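Local coordinates for CHAD domain protein (Streptomyces chartreusis, PDB 6RN5) that is a phosin whose helical CHAD fold probably binds polyphosphate and also binds copper ions, at residues D22-Y27 against V217-A222; H74-L79 against A226-L231. One frame throughout, in Å; residues are numbered along the deposited sequence.

Contact 1: D22-Y27 against V217-A222; sequences DTLAGY and VPLTPA
Leu219 N donates to Val217 O at 2.8 Å, closing an inverse gamma turn with Pro218 at its centre. This tight bend lets two residues only two apart, Val217 and Leu219, both direct their side chains at the first turns of helix 21-42. Val217 sits against Ala25. Its CG1, anti to the backbone N (chi1 -178°), comes within 4.1 Å of Ala25 CA. The other branch, CG2, lies 3.8 Å from Ala25 CB and 3.7 Å from Ala25 O; the forked side chain thus touches both the small side chain and the helix backbone. Leu219 spreads over Asp22, Leu24 and Ala25, and its two methyls divide the work. CD2 meets Leu24 CD2 at 4.1 Å as the two leucine side chains run antiparallel past one another. CD1 lies 4.0 Å from Asp22 OD1, the aspartate and leucine side chains being roughly perpendicular, and 4.3 Å from Ala25 CB. Leu24 extends this apolar patch, for it also packs on Phe76, Leu228 and Thr72, whereas Val217 continues onto Leu28, Arg29 and Leu80. The contact therefore fastens the loop between helices 201-213 and 229-244 onto the N-terminal part of helix 21-42, at one end of the helical CHAD fold. Between the two segments the attraction is van der Waals, methyl against methyl, with Ala25 O and Asp22 OD1 also touched by methyls. Against these first turns of helix 21-42 the loop is held by close fit rather than paired charge, and its backbone bonds go instead to Leu79 and Asp81: the turn's own hydrogen bond sets the spacing of Val217 and Leu219, and the small Ala25 lets the Val217 branches close on the helix.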
loop_
_atom_site.group_PDB
_atom_site.type_symbol
_atom_site.label_atom_id
_atom_site.label_comp_id
_atom_site.label_asym_id
_atom_site.label_seq_id
_atom_site.Cartn_x
_atom_site.Cartn_y
_atom_site.Cartn_z
ATOM N N ASP A 22 -9.296 33.565 -38.350
ATOM C CA ASP A 22 -9.470 34.825 -37.631
ATOM C C ASP A 22 -9.844 34.590 -36.196
ATOM O O ASP A 22 -9.494 35.384 -35.350
ATOM C CB ASP A 22 -10.489 35.714 -38.330
ATOM C CG ASP A 22 -10.022 36.121 -39.726
ATOM O OD1 ASP A 22 -8.797 36.053 -40.016
ATOM O OD2 ASP A 22 -10.890 36.482 -40.546
ATOM N N THR A 23 -10.570 33.504 -35.932
ATOM C CA THR A 23 -10.867 33.083 -34.572
ATOM C C THR A 23 -9.565 32.730 -33.864
ATOM O O THR A 23 -9.357 33.118 -32.713
ATOM C CB THR A 23 -11.804 31.859 -34.522
ATOM O OG1 THR A 23 -12.885 32.062 -35.419
ATOM C CG2 THR A 23 -12.398 31.627 -33.098
ATOM N N LEU A 24 -8.710 32.000 -34.571
ATOM C CA LEU A 24 -7.407 31.589 -34.067
ATOM C C LEU A 24 -6.561 32.814 -33.717
ATOM O O LEU A 24 -5.922 32.810 -32.686
ATOM C CB LEU A 24 -6.663 30.757 -35.112
ATOM C CG LEU A 24 -5.184 30.479 -34.924
ATOM C CD1 LEU A 24 -4.968 29.714 -33.631
ATOM C CD2 LEU A 24 -4.665 29.668 -36.117
ATOM N N ALA A 25 -6.526 33.819 -34.601
ATOM C CA ALA A 25 -5.780 35.044 -34.375
ATOM C C ALA A 25 -6.314 35.763 -33.140
ATOM O O ALA A 25 -5.526 36.286 -32.349
ATOM C CB ALA A 25 -5.865 35.967 -35.565
ATOM N N GLY A 26 -7.626 35.798 -32.997
ATOM C CA GLY A 26 -8.262 36.474 -31.837
ATOM C C GLY A 26 -7.808 35.793 -30.552
ATOM O O GLY A 26 -7.490 36.459 -29.575
ATOM N N TYR A 27 -7.745 34.462 -30.554
ATOM C CA TYR A 27 -7.339 33.719 -29.362
ATOM C C TYR A 27 -5.878 33.991 -29.009
ATOM O O TYR A 27 -5.579 34.293 -27.827
ATOM C CB TYR A 27 -7.590 32.227 -29.530
ATOM C CG TYR A 27 -7.274 31.394 -28.317
ATOM C CD1 TYR A 27 -8.061 31.464 -27.153
ATOM C CD2 TYR A 27 -6.154 30.544 -28.313
ATOM C CE1 TYR A 27 -7.735 30.682 -26.026
ATOM C CE2 TYR A 27 -5.823 29.776 -27.198
ATOM C CZ TYR A 27 -6.615 29.846 -26.066
ATOM O OH TYR A 27 -6.280 29.045 -24.995
ATOM N N VAL A 217 -0.713 38.505 -35.861
ATOM C CA VAL A 217 -0.577 37.058 -35.881
ATOM C C VAL A 217 -0.112 36.646 -37.278
ATOM O O VAL A 217 -0.770 36.978 -38.240
ATOM C CB VAL A 217 -1.928 36.443 -35.583
ATOM C CG1 VAL A 217 -1.828 34.937 -35.537
ATOM C CG2 VAL A 217 -2.498 37.025 -34.270
ATOM N N PRO A 218 0.993 35.901 -37.397
ATOM C CA PRO A 218 1.466 35.482 -38.740
ATOM C C PRO A 218 0.724 34.290 -39.318
ATOM O O PRO A 218 1.270 33.185 -39.431
ATOM C CB PRO A 218 2.949 35.156 -38.491
ATOM C CG PRO A 218 2.972 34.701 -37.064
ATOM C CD PRO A 218 1.964 35.537 -36.341
ATOM N N LEU A 219 -0.545 34.513 -39.641
ATOM C CA LEU A 219 -1.347 33.522 -40.340
ATOM C C LEU A 219 -0.786 33.225 -41.709
ATOM O O LEU A 219 -0.399 34.135 -42.419
ATOM C CB LEU A 219 -2.765 34.041 -40.518
ATOM C CG LEU A 219 -3.614 34.216 -39.234
ATOM C CD1 LEU A 219 -4.983 34.771 -39.560
ATOM C CD2 LEU A 219 -3.763 32.942 -38.409
ATOM N N THR A 220 -0.803 31.968 -42.133
ATOM C CA THR A 220 -0.469 31.645 -43.547
ATOM C C THR A 220 -1.521 32.244 -44.503
ATOM O O THR A 220 -2.620 32.564 -44.070
ATOM C CB THR A 220 -0.423 30.120 -43.810
ATOM O OG1 THR A 220 -1.691 29.539 -43.473
ATOM C CG2 THR A 220 0.666 29.480 -43.008
ATOM N N PRO A 221 -1.210 32.350 -45.817
ATOM C CA PRO A 221 -2.167 32.999 -46.735
ATOM C C PRO A 221 -3.598 32.476 -46.676
ATOM O O PRO A 221 -4.532 33.257 -46.658
ATOM C CB PRO A 221 -1.557 32.728 -48.129
ATOM C CG PRO A 221 -0.092 32.626 -47.884
ATOM C CD PRO A 221 0.067 32.032 -46.498
ATOM N N ALA A 222 -3.764 31.164 -46.617
ATOM C CA ALA A 222 -5.095 30.554 -46.691
ATOM C C ALA A 222 -5.837 30.550 -45.354
ATOM O O ALA A 222 -7.022 30.215 -45.325
ATOM C CB ALA A 222 -4.978 29.118 -47.216
#

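Contact 2: H74-L79 against A226-L231; sequences HTFQSL and ADLRPL
Phe76 lays CD1 and CE1 against Leu231 CB, which comes in obliquely, 3.8 Å from CD1. Farther along the ring, CE1 lies 4.0 Å from Leu228 O, and this carbonyl oxygen sits at the ring edge, near its plane. Leu79, with CG anti to the carbonyl carbon (chi1 -62°), touches both leucines: its CD1 lies 3.6 Å from Leu228 CD2, its CG 3.8 Å from Leu231 CD1. Its other methyl, CD2, packs 3.9 Å from Ala226 CB. Ser78 OG approaches the Leu231 methyls as well. The packing joins the C-terminal end of helix 56-75 and the 3-10 turn after it to the entry of helix 229-244 in this all-helical CHAD fold. That entry is fixed by a capping bond of 3.1 Å from Arg229 N to Asp227 OD1, which is met from above the carboxylate plane. An alanine in place of Phe76 would probably open a gap beside Leu231 CB and leave Leu228 O without the ring edge beside it. Beyond the apolar patch a water donates to both backbone carbonyls, 2.7 Å from Thr75 O and 2.7 Å from Leu231 O.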
loop_
_atom_site.group_PDB
_atom_site.type_symbol
_atom_site.label_atom_id
_atom_site.label_comp_id
_atom_site.label_asym_id
_atom_site.label_seq_id
_atom_site.Cartn_x
_atom_site.Cartn_y
_atom_site.Cartn_z
ATOM N N HIS A 74 1.298 24.660 -31.701
ATOM C CA HIS A 74 1.553 23.269 -32.029
ATOM C C HIS A 74 0.368 22.786 -32.828
ATOM O O HIS A 74 0.530 22.389 -33.958
ATOM C CB HIS A 74 1.732 22.415 -30.748
ATOM C CG HIS A 74 2.071 20.993 -31.018
ATOM N ND1 HIS A 74 1.136 19.987 -31.017
ATOM C CD2 HIS A 74 3.249 20.411 -31.335
ATOM C CE1 HIS A 74 1.722 18.842 -31.296
ATOM N NE2 HIS A 74 3.007 19.068 -31.487
ATOM N N THR A 75 -0.814 22.814 -32.204
ATOM C CA THR A 75 -2.058 22.269 -32.771
ATOM C C THR A 75 -2.391 22.890 -34.132
ATOM O O THR A 75 -2.915 22.198 -35.029
ATOM C CB THR A 75 -3.234 22.492 -31.789
ATOM O OG1 THR A 75 -2.943 21.853 -30.546
ATOM C CG2 THR A 75 -4.520 21.933 -32.333
ATOM N N PHE A 76 -2.125 24.200 -34.256
ATOM C CA PHE A 76 -2.575 25.007 -35.399
ATOM C C PHE A 76 -1.394 25.531 -36.174
ATOM O O PHE A 76 -1.478 26.543 -36.874
ATOM C CB PHE A 76 -3.478 26.177 -34.939
ATOM C CG PHE A 76 -4.697 25.745 -34.140
ATOM C CD1 PHE A 76 -5.872 25.334 -34.778
ATOM C CD2 PHE A 76 -4.688 25.780 -32.741
ATOM C CE1 PHE A 76 -7.000 24.960 -34.023
ATOM C CE2 PHE A 76 -5.810 25.397 -31.990
ATOM C CZ PHE A 76 -6.955 24.982 -32.624
ATOM N N GLN A 77 -0.300 24.791 -36.078
ATOM C CA GLN A 77 0.935 25.164 -36.716
ATOM C C GLN A 77 0.741 25.307 -38.202
ATOM O O GLN A 77 1.360 26.159 -38.796
ATOM C CB GLN A 77 2.050 24.139 -36.483
ATOM C CG GLN A 77 3.399 24.660 -36.979
ATOM C CD GLN A 77 4.592 23.890 -36.450
ATOM O OE1 GLN A 77 5.264 23.217 -37.218
ATOM N NE2 GLN A 77 4.865 23.985 -35.124
ATOM N N SER A 78 -0.130 24.498 -38.796
ATOM C CA SER A 78 -0.291 24.555 -40.260
ATOM C C SER A 78 -0.893 25.871 -40.715
ATOM O O SER A 78 -0.749 26.214 -41.858
ATOM C CB SER A 78 -1.150 23.386 -40.769
ATOM O OG SER A 78 -2.362 23.313 -40.062
ATOM N N LEU A 79 -1.585 26.606 -39.840
ATOM C CA LEU A 79 -2.154 27.908 -40.230
ATOM C C LEU A 79 -1.245 29.116 -39.955
ATOM O O LEU A 79 -1.660 30.227 -40.172
ATOM C CB LEU A 79 -3.526 28.113 -39.565
ATOM C CG LEU A 79 -4.536 27.043 -40.013
ATOM C CD1 LEU A 79 -5.884 27.409 -39.476
ATOM C CD2 LEU A 79 -4.616 26.933 -41.526
ATOM N N ALA A 226 -9.719 29.232 -43.573
ATOM C CA ALA A 226 -9.656 27.801 -43.182
ATOM C C ALA A 226 -10.463 27.489 -41.916
ATOM O O ALA A 226 -10.515 28.297 -40.995
ATOM C CB ALA A 226 -8.217 27.339 -43.020
ATOM N N ASP A 227 -11.106 26.323 -41.909
ATOM C CA ASP A 227 -11.952 25.872 -40.806
ATOM C C ASP A 227 -10.979 25.355 -39.732
ATOM O O ASP A 227 -10.111 24.563 -40.046
ATOM C CB ASP A 227 -12.886 24.760 -41.331
ATOM C CG ASP A 227 -13.897 24.233 -40.278
ATOM O OD1 ASP A 227 -13.968 24.656 -39.073
ATOM O OD2 ASP A 227 -14.653 23.337 -40.694
ATOM N N LEU A 228 -11.084 25.841 -38.492
ATOM C CA LEU A 228 -10.240 25.322 -37.388
ATOM C C LEU A 228 -10.638 23.941 -36.878
ATOM O O LEU A 228 -9.824 23.266 -36.255
ATOM C CB LEU A 228 -10.302 26.233 -36.177
ATOM C CG LEU A 228 -9.854 27.664 -36.300
ATOM C CD1 LEU A 228 -9.803 28.257 -34.882
ATOM C CD2 LEU A 228 -8.503 27.738 -37.025
ATOM N N ARG A 229 -11.851 23.496 -37.133
ATOM C CA ARG A 229 -12.309 22.253 -36.515
ATOM C C ARG A 229 -11.561 20.983 -36.850
ATOM O O ARG A 229 -11.347 20.178 -35.985
ATOM C CB ARG A 229 -13.792 22.063 -36.720
ATOM C CG ARG A 229 -14.577 23.116 -35.933
ATOM C CD ARG A 229 -16.023 23.177 -36.395
ATOM N NE ARG A 229 -16.142 24.052 -37.558
ATOM C CZ ARG A 229 -17.122 24.014 -38.458
ATOM N NH1 ARG A 229 -17.127 24.879 -39.473
ATOM N NH2 ARG A 229 -18.088 23.113 -38.365
ATOM N N PRO A 230 -11.141 20.808 -38.097
ATOM C CA PRO A 230 -10.368 19.621 -38.427
ATOM C C PRO A 230 -9.042 19.554 -37.657
ATOM O O PRO A 230 -8.593 18.468 -37.278
ATOM C CB PRO A 230 -10.110 19.781 -39.936
ATOM C CG PRO A 230 -11.174 20.710 -40.393
ATOM C CD PRO A 230 -11.352 21.668 -39.251
ATOM N N LEU A 231 -8.436 20.711 -37.412
ATOM C CA LEU A 231 -7.204 20.764 -36.596
ATOM C C LEU A 231 -7.419 20.394 -35.137
ATOM O O LEU A 231 -6.628 19.671 -34.582
ATOM C CB LEU A 231 -6.536 22.132 -36.700
ATOM C CG LEU A 231 -6.158 22.465 -38.147
ATOM C CD1 LEU A 231 -5.509 23.832 -38.289
ATOM C CD2 LEU A 231 -5.240 21.366 -38.690
HETATM O O HOH W 1 -3.914 19.746 -34.900
#

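Overall arrangement
Contacts 1 and 2 have centres about 10 Å apart and meet directly. Thr220 N lies 2.8 Å from Leu79 O, a probable hydrogen bond that ties the loop of contact 1 to the 3-10 turn of contact 2, and Leu24 CD2 packs 3.9 Å from Phe76 CB. Their segments alternate along the chain. The start of helix 21-42 and the end of helix 56-75 both pack on residues 217-231, the loop and first turn of helix 229-244. Both contacts lie on one side of the chain's centre, about 26 and 23 Å from it, and away from the copper site of His262, His271 and His348 and from the carbonate pocket.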